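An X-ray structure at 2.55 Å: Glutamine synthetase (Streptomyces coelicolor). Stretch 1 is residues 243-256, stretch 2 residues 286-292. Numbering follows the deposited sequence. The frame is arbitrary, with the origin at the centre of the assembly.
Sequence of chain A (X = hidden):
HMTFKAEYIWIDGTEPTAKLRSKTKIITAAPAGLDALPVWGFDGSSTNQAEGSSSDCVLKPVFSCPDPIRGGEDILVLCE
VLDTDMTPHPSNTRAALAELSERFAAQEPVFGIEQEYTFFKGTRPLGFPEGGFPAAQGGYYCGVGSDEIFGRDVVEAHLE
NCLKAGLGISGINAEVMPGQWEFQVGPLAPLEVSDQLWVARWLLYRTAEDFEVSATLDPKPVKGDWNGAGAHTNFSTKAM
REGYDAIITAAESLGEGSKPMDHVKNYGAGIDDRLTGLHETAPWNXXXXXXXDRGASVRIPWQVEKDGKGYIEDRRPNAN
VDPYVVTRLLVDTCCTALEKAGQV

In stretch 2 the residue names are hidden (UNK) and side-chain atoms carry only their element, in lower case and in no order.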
# COMPACT_ATOMS: atom_id res chain seq x y z
N GLY A 243 40.13 48.41 18.49
CA GLY A 243 41.22 47.92 19.32
C GLY A 243 40.92 46.71 20.20
O GLY A 243 39.77 46.42 20.53
N TYR A 244 41.98 46.01 20.58
CA TYR A 244 41.88 44.75 21.32
C TYR A 244 41.51 44.88 22.78
O TYR A 244 41.04 43.92 23.39
CB TYR A 244 43.17 43.93 21.18
CG TYR A 244 43.01 42.44 21.44
CD1 TYR A 244 42.38 41.61 20.52
CD2 TYR A 244 43.50 41.86 22.60
CE1 TYR A 244 42.23 40.24 20.76
CE2 TYR A 244 43.36 40.50 22.85
CZ TYR A 244 42.72 39.69 21.93
OH TYR A 244 42.58 38.34 22.17
N ASP A 245 41.80 46.03 23.37
CA ASP A 245 41.54 46.21 24.80
C ASP A 245 40.03 46.17 25.07
O ASP A 245 39.58 45.59 26.07
CB ASP A 245 42.17 47.51 25.30
CG ASP A 245 43.65 47.35 25.63
OD1 ASP A 245 44.13 46.19 25.77
OD2 ASP A 245 44.35 48.38 25.77
N ALA A 246 39.28 46.79 24.17
CA ALA A 246 37.83 46.80 24.25
C ALA A 246 37.26 45.39 24.10
O ALA A 246 36.29 45.02 24.77
CB ALA A 246 37.25 47.75 23.20
N ILE A 247 37.90 44.59 23.25
CA ILE A 247 37.50 43.19 23.03
C ILE A 247 37.63 42.37 24.30
O ILE A 247 36.71 41.64 24.67
CB ILE A 247 38.37 42.53 21.92
CG1 ILE A 247 38.13 43.16 20.55
CG2 ILE A 247 38.13 41.02 21.86
CD1 ILE A 247 37.10 42.46 19.70
N ILE A 248 38.75 42.53 25.00
CA ILE A 248 38.95 41.83 26.26
C ILE A 248 37.97 42.28 27.33
O ILE A 248 37.44 41.46 28.07
CB ILE A 248 40.41 41.97 26.77
CG1 ILE A 248 41.37 41.44 25.71
CG2 ILE A 248 40.62 41.21 28.07
CD1 ILE A 248 41.02 40.02 25.24
N THR A 249 37.69 43.58 27.37
CA THR A 249 36.74 44.11 28.36
C THR A 249 35.35 43.52 28.14
O THR A 249 34.70 43.07 29.09
CB THR A 249 36.64 45.67 28.26
OG1 THR A 249 37.95 46.26 28.29
CG2 THR A 249 35.80 46.23 29.40
N ALA A 250 34.92 43.48 26.88
CA ALA A 250 33.62 42.92 26.56
C ALA A 250 33.57 41.44 26.97
O ALA A 250 32.66 41.06 27.72
CB ALA A 250 33.31 43.10 25.06
N ALA A 251 34.60 40.67 26.64
CA ALA A 251 34.65 39.24 26.99
C ALA A 251 34.68 39.03 28.50
O ALA A 251 34.03 38.13 29.01
CB ALA A 251 35.83 38.52 26.30
N GLU A 252 35.43 39.86 29.21
CA GLU A 252 35.47 39.75 30.66
C GLU A 252 34.13 40.15 31.33
O GLU A 252 33.71 39.53 32.31
CB GLU A 252 36.65 40.53 31.26
CG GLU A 252 38.01 40.12 30.73
CD GLU A 252 38.86 39.48 31.79
OE1 GLU A 252 39.14 40.18 32.79
OE2 GLU A 252 39.25 38.29 31.64
N SER A 253 33.46 41.15 30.76
CA SER A 253 32.21 41.67 31.31
C SER A 253 31.15 40.57 31.41
O SER A 253 30.34 40.58 32.33
CB SER A 253 31.66 42.82 30.46
OG SER A 253 31.03 42.34 29.29
N LEU A 254 31.19 39.63 30.46
CA LEU A 254 30.24 38.52 30.41
C LEU A 254 30.47 37.50 31.53
O LEU A 254 29.58 36.67 31.84
CB LEU A 254 30.24 37.85 29.03
CG LEU A 254 29.73 38.73 27.88
CD1 LEU A 254 30.18 38.25 26.50
CD2 LEU A 254 28.20 38.79 27.97
N GLY A 255 31.66 37.53 32.11
CA GLY A 255 31.97 36.59 33.18
C GLY A 255 31.76 37.11 34.58
O GLY A 255 31.92 36.35 35.56
N GLU A 256 31.40 38.39 34.70
CA GLU A 256 31.29 39.02 36.01
C GLU A 256 29.93 38.82 36.70
O GLU A 256 28.90 38.73 36.05
CB GLU A 256 31.59 40.53 35.89
CG GLU A 256 33.08 40.82 35.66
CD GLU A 256 33.38 42.29 35.38
OE1 GLU A 256 32.43 43.11 35.43
OE2 GLU A 256 34.55 42.63 35.12
N UNK A 286 28.74 27.20 33.39
CA UNK A 286 30.07 27.80 33.53
C UNK A 286 30.35 28.77 32.40
O UNK A 286 29.94 28.56 31.25
o UNK A 286 33.00 24.71 33.29
c UNK A 286 31.20 26.74 33.54
c UNK A 286 31.00 25.50 34.39
o UNK A 286 32.16 23.45 34.90
c UNK A 286 32.14 24.49 34.19
N UNK A 287 31.00 29.87 32.76
CA UNK A 287 31.41 30.84 31.76
C UNK A 287 32.91 30.75 31.47
O UNK A 287 33.72 30.76 32.39
c UNK A 287 31.06 34.53 29.14
c UNK A 287 33.15 34.80 30.27
c UNK A 287 31.48 33.29 31.17
c UNK A 287 32.31 35.13 29.23
o UNK A 287 32.71 36.04 28.27
c UNK A 287 30.65 33.62 30.11
c UNK A 287 31.05 32.28 32.19
c UNK A 287 32.74 33.88 31.24
N UNK A 288 33.27 30.68 30.19
CA UNK A 288 34.68 30.74 29.80
C UNK A 288 34.79 31.53 28.51
O UNK A 288 33.88 31.50 27.69
c UNK A 288 35.27 29.34 29.62
o UNK A 288 34.43 28.54 28.79
N UNK A 289 35.95 32.14 28.27
CA UNK A 289 36.23 32.74 26.97
C UNK A 289 37.67 32.45 26.61
O UNK A 289 38.52 32.30 27.48
c UNK A 289 35.90 34.25 26.93
c UNK A 289 38.07 36.39 29.25
c UNK A 289 37.03 35.58 28.78
c UNK A 289 38.06 35.54 26.63
o UNK A 289 40.15 37.57 28.80
c UNK A 289 39.09 36.34 27.09
c UNK A 289 39.10 36.76 28.39
c UNK A 289 37.01 35.14 27.46
N UNK A 290 37.93 32.36 25.32
CA UNK A 290 39.28 32.06 24.87
C UNK A 290 39.43 32.34 23.39
O UNK A 290 38.45 32.42 22.65
N UNK A 291 40.68 32.45 22.96
CA UNK A 291 40.98 32.70 21.57
C UNK A 291 40.90 31.38 20.79
O UNK A 291 41.58 30.40 21.14
c UNK A 291 42.37 33.32 21.40
c UNK A 291 42.36 34.76 21.89
c UNK A 291 42.81 33.25 19.94
N UNK A 292 40.03 31.34 19.78
CA UNK A 292 39.89 30.20 18.89
C UNK A 292 39.36 28.95 19.63
O UNK A 292 39.49 27.82 19.15
o UNK A 292 41.11 28.77 17.32
c UNK A 292 41.22 29.88 18.19

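Position 286 carries three carbons in an unbranched chain, and the third holds two oxygens. That is a carboxylate at the end of two methylenes. It is out of reach of stretch 1 and touches nothing there. The residue is Glu286.

Position 287 has one carbon leading to a ring of six carbons, with one oxygen on the ring atom farthest from the backbone. The CA-to-CB bond points toward stretch 1. The oxygen lies 2.6 Å from the backbone O of Ala251 and 3.2 Å from CB of Leu254. A six-carbon ring with a para hydroxyl is a tyrosine, so this is Tyr287. Its OH donates a short hydrogen bond to Ala251 O. No backbone amide within stretch 1 bonds to that carbonyl. Gly255 lies over one face of the ring: its CA is 3.8 Å from the ring centroid in a CH-pi contact and 3.4 Å from Tyr287 CD2. An ideal CB on Gly255 would fall 3.0 Å from Tyr287 CD2, a clash. The bare glycine therefore lets the ring pack close to the backbone. Leu254 adds an apolar contact, CB to Tyr287 CE1 at 3.4 Å.

Position 288 has one carbon and then one oxygen. CA-to-CB points away from stretch 1, and no contact is made. This is Ser288. Its OG is hydrogen-bonded elsewhere in the structure.

Position 289 again has one carbon and a six-carbon ring with a single oxygen at the far end. CA-to-CB points toward the helix. The ring covers the methyl of Ala251, and its oxygen reaches Ile248 and Glu252. The residue is Tyr289. Ala251 CB sits 3.8 Å from the centroid of the Tyr289 ring and only 13° off the ring normal, a nearly central CH-pi contact. Tyr289 OH donates a hydrogen bond of 3.1 Å to OE2 of Glu252, which lies at the ring edge.

Position 290 has no side-chain atoms. It makes no contact with stretch 1. It is Gly290.

Position 291 has one carbon carrying two more, a beta-branched group of three carbons. One branch carbon approaches the hydroxyl of Tyr244. Three carbons branched in this way give Val291. Its CG2 is 3.6 Å from Tyr244 OH, a simple packing contact.

Position 292 has one carbon and one oxygen. It is out of reach of stretch 1, and its oxygen is hydrogen-bonded elsewhere in the structure. This is Ser292.

The strand and helix run roughly antiparallel, at 148°, and their axes come within 9.5 Å. The contact is small, 366 Å² in all, and rests mainly on two tyrosines. Tyr289 meets the helix at Ile248, Ala251 and Glu252, while Tyr287 reaches Ala251 O and packs on Leu254 and Gly255. Each ring takes a CH-pi contact on a face and gives a hydrogen bond from its OH. Ala251 joins the two, offering its methyl to one tyrosine and its carbonyl to the other.

Stretch 2 286-292: EYSYGVS
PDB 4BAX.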